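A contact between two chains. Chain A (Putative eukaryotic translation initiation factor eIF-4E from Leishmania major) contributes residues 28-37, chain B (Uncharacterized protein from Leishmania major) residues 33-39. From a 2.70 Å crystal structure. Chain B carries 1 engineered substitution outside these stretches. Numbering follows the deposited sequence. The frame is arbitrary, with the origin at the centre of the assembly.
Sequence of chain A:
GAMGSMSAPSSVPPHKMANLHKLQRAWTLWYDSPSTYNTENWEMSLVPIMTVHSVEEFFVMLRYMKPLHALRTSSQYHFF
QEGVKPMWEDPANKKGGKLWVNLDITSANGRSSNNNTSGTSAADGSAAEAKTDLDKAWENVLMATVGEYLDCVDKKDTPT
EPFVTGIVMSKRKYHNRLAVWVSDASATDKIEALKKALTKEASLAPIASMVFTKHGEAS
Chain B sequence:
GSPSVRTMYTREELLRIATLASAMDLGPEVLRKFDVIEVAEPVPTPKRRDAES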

# COMPACT_ATOMS: atom_id res chain seq x y z
N THR A 28 -8.50 1.95 0.72
CA THR A 28 -8.80 1.51 -0.64
C THR A 28 -7.51 1.23 -1.39
O THR A 28 -6.53 1.98 -1.28
CB THR A 28 -9.62 2.56 -1.39
OG1 THR A 28 -10.80 2.89 -0.64
CG2 THR A 28 -10.03 2.04 -2.76
N LEU A 29 -7.53 0.14 -2.16
CA LEU A 29 -6.41 -0.29 -2.98
C LEU A 29 -6.68 0.03 -4.45
O LEU A 29 -7.81 -0.14 -4.93
CB LEU A 29 -6.16 -1.80 -2.81
CG LEU A 29 -5.16 -2.50 -3.74
CD1 LEU A 29 -3.73 -2.10 -3.43
CD2 LEU A 29 -5.31 -4.01 -3.65
N TRP A 30 -5.65 0.49 -5.15
CA TRP A 30 -5.72 0.84 -6.56
C TRP A 30 -4.53 0.22 -7.28
O TRP A 30 -3.49 -0.05 -6.68
CB TRP A 30 -5.71 2.36 -6.77
CG TRP A 30 -6.56 3.16 -5.81
CD1 TRP A 30 -6.45 3.22 -4.45
CD2 TRP A 30 -7.64 4.04 -6.16
NE1 TRP A 30 -7.40 4.07 -3.93
CE2 TRP A 30 -8.14 4.58 -4.96
CE3 TRP A 30 -8.24 4.41 -7.37
CZ2 TRP A 30 -9.21 5.48 -4.94
CZ3 TRP A 30 -9.30 5.29 -7.34
CH2 TRP A 30 -9.77 5.82 -6.13
N TYR A 31 -4.69 0.02 -8.59
CA TYR A 31 -3.64 -0.53 -9.44
C TYR A 31 -3.64 0.19 -10.78
O TYR A 31 -4.70 0.37 -11.38
CB TYR A 31 -3.84 -2.02 -9.68
CG TYR A 31 -2.99 -2.59 -10.80
CD1 TYR A 31 -3.45 -2.58 -12.12
CD2 TYR A 31 -1.75 -3.15 -10.55
CE1 TYR A 31 -2.68 -3.10 -13.14
CE2 TYR A 31 -0.98 -3.67 -11.56
CZ TYR A 31 -1.45 -3.65 -12.86
OH TYR A 31 -0.67 -4.18 -13.86
N ASP A 32 -2.46 0.58 -11.26
CA ASP A 32 -2.38 1.17 -12.60
C ASP A 32 -1.14 0.65 -13.32
O ASP A 32 -0.20 0.14 -12.71
CB ASP A 32 -2.38 2.71 -12.56
CG ASP A 32 -1.14 3.30 -11.92
OD1 ASP A 32 -0.17 2.56 -11.69
OD2 ASP A 32 -1.15 4.52 -11.64
N SER A 33 -1.17 0.78 -14.65
CA SER A 33 -0.14 0.26 -15.54
C SER A 33 -0.40 0.76 -16.96
O SER A 33 -1.44 1.37 -17.22
CB SER A 33 -0.12 -1.27 -15.51
OG SER A 33 -1.28 -1.81 -16.13
N PRO A 34 0.52 0.53 -17.90
CA PRO A 34 0.26 0.96 -19.29
C PRO A 34 -1.04 0.41 -19.85
O PRO A 34 -1.64 1.05 -20.72
CB PRO A 34 1.48 0.43 -20.05
CG PRO A 34 2.56 0.37 -19.03
CD PRO A 34 1.89 0.00 -17.74
N SER A 35 -1.48 -0.76 -19.39
CA SER A 35 -2.73 -1.32 -19.88
C SER A 35 -3.94 -0.55 -19.36
O SER A 35 -5.00 -0.56 -20.00
CB SER A 35 -2.84 -2.79 -19.48
OG SER A 35 -1.81 -3.55 -20.10
N THR A 36 -3.81 0.11 -18.22
CA THR A 36 -4.86 0.97 -17.69
C THR A 36 -4.66 2.43 -18.07
O THR A 36 -5.52 3.26 -17.77
CB THR A 36 -4.94 0.85 -16.16
OG1 THR A 36 -3.71 1.30 -15.57
CG2 THR A 36 -5.19 -0.59 -15.74
N TYR A 37 -3.55 2.76 -18.73
CA TYR A 37 -3.26 4.14 -19.09
C TYR A 37 -4.38 4.70 -19.96
O TYR A 37 -4.68 4.17 -21.03
CB TYR A 37 -1.92 4.22 -19.83
CG TYR A 37 -1.58 5.60 -20.33
CD1 TYR A 37 -1.05 6.56 -19.47
CD2 TYR A 37 -1.77 5.95 -21.66
CE1 TYR A 37 -0.73 7.83 -19.92
CE2 TYR A 37 -1.45 7.21 -22.12
CZ TYR A 37 -0.93 8.15 -21.25
OH TYR A 37 -0.61 9.41 -21.70
N LYS B 33 -12.28 -7.47 -9.80
CA LYS B 33 -11.47 -6.26 -9.90
C LYS B 33 -9.99 -6.55 -9.71
O LYS B 33 -9.16 -5.74 -10.13
CB LYS B 33 -11.95 -5.23 -8.88
CG LYS B 33 -13.42 -4.86 -9.05
CD LYS B 33 -13.87 -3.85 -8.01
CE LYS B 33 -15.32 -3.45 -8.24
NZ LYS B 33 -15.81 -2.49 -7.21
N PHE B 34 -9.63 -7.67 -9.08
CA PHE B 34 -8.23 -8.05 -8.97
C PHE B 34 -7.65 -8.53 -10.29
O PHE B 34 -6.43 -8.71 -10.37
CB PHE B 34 -8.07 -9.15 -7.91
CG PHE B 34 -8.11 -8.63 -6.50
CD1 PHE B 34 -9.32 -8.33 -5.90
CD2 PHE B 34 -6.94 -8.45 -5.78
CE1 PHE B 34 -9.36 -7.85 -4.60
CE2 PHE B 34 -6.97 -7.98 -4.48
CZ PHE B 34 -8.18 -7.68 -3.89
N ASP B 35 -8.48 -8.73 -11.31
CA ASP B 35 -7.98 -9.20 -12.60
C ASP B 35 -7.19 -8.12 -13.33
O ASP B 35 -6.38 -8.45 -14.20
CB ASP B 35 -9.14 -9.67 -13.48
CG ASP B 35 -9.94 -10.79 -12.84
OD1 ASP B 35 -9.34 -11.61 -12.10
OD2 ASP B 35 -11.17 -10.85 -13.07
N VAL B 36 -7.40 -6.84 -12.99
CA VAL B 36 -6.64 -5.77 -13.63
C VAL B 36 -5.15 -5.93 -13.36
O VAL B 36 -4.31 -5.54 -14.18
CB VAL B 36 -7.15 -4.40 -13.16
CG1 VAL B 36 -6.83 -4.17 -11.69
CG2 VAL B 36 -6.55 -3.29 -14.02
N ILE B 37 -4.80 -6.49 -12.20
CA ILE B 37 -3.39 -6.66 -11.85
C ILE B 37 -2.78 -7.69 -12.79
O ILE B 37 -3.33 -8.78 -12.99
CB ILE B 37 -3.25 -7.08 -10.38
CG1 ILE B 37 -3.98 -6.08 -9.47
CG2 ILE B 37 -1.77 -7.15 -10.00
CD1 ILE B 37 -4.03 -6.51 -8.01
N GLU B 38 -1.64 -7.34 -13.39
CA GLU B 38 -1.05 -8.13 -14.45
C GLU B 38 0.25 -8.77 -13.99
O GLU B 38 1.07 -8.14 -13.32
CB GLU B 38 -0.77 -7.25 -15.68
CG GLU B 38 -2.01 -6.53 -16.20
CD GLU B 38 -1.72 -5.62 -17.37
OE1 GLU B 38 -0.56 -5.21 -17.52
OE2 GLU B 38 -2.66 -5.32 -18.13
N VAL B 39 0.41 -10.04 -14.33
CA VAL B 39 1.66 -10.76 -14.09
C VAL B 39 2.65 -10.40 -15.19
O VAL B 39 2.28 -10.22 -16.35
CB VAL B 39 1.40 -12.28 -14.05
CG1 VAL B 39 2.70 -13.05 -13.81
CG2 VAL B 39 0.37 -12.62 -12.99

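The strand that runs through residues 28-32 of chain A sends alternate side chains to opposite sides, so L29(A) and Y31(A) point toward chain B while W30(A) and D32(A) point away. L29(A) makes a loose apolar contact: its CD2 lies 4.4 Å from CE2 of F34(B), whose CA-to-CB bond points away although the end of the ring comes nearer. A branched aliphatic side chain suits this buried spot, where it lies beside an aromatic ring and has no polar group to satisfy.

Y31(A) is the centre of the contact and has the largest area covered by the other stretch. With chi1 in the t well, its ring extends across the V36(B)-E38(B) segment. CA of I37(B) sits over one face, 3.7 Å from the ring centroid and 11° off the normal, a CH-pi arrangement in which the polarised CA hydrogen can meet the pi cloud. The aliphatic neighbours add to the packing: CD1 of Y31(A) is 3.7 Å from CG2 of V36(B), and CD2 of Y31(A) is 3.8 Å from CG1 of I37(B). Tyrosine adds a polar tip to this broad apolar surface, and its OH accepts a weak hydrogen bond from the backbone N of E38(B) at 3.3 Å.

Beyond the strand, S33(A) also points toward chain B, and its short hydroxyl side chain suits the spot: OG gives a weak hydrogen bond to OH of Y31(A) at 3.3 Å. The chain then turns, with N of T36(A) hydrogen-bonded to O of S33(A) at 2.9 Å. This bend carries S35(A) to the carboxylate of E38(B), where its small hydroxyl donates a weak hydrogen bond, OG to OE2, at 2.8 Å; the modelled position of OE2 is less certain. T36(A) serves two roles: OG1 accepts a hydrogen bond from N of S33(A) at 2.8 Å, while CG2 packs 3.5 Å from CG2 of V36(B).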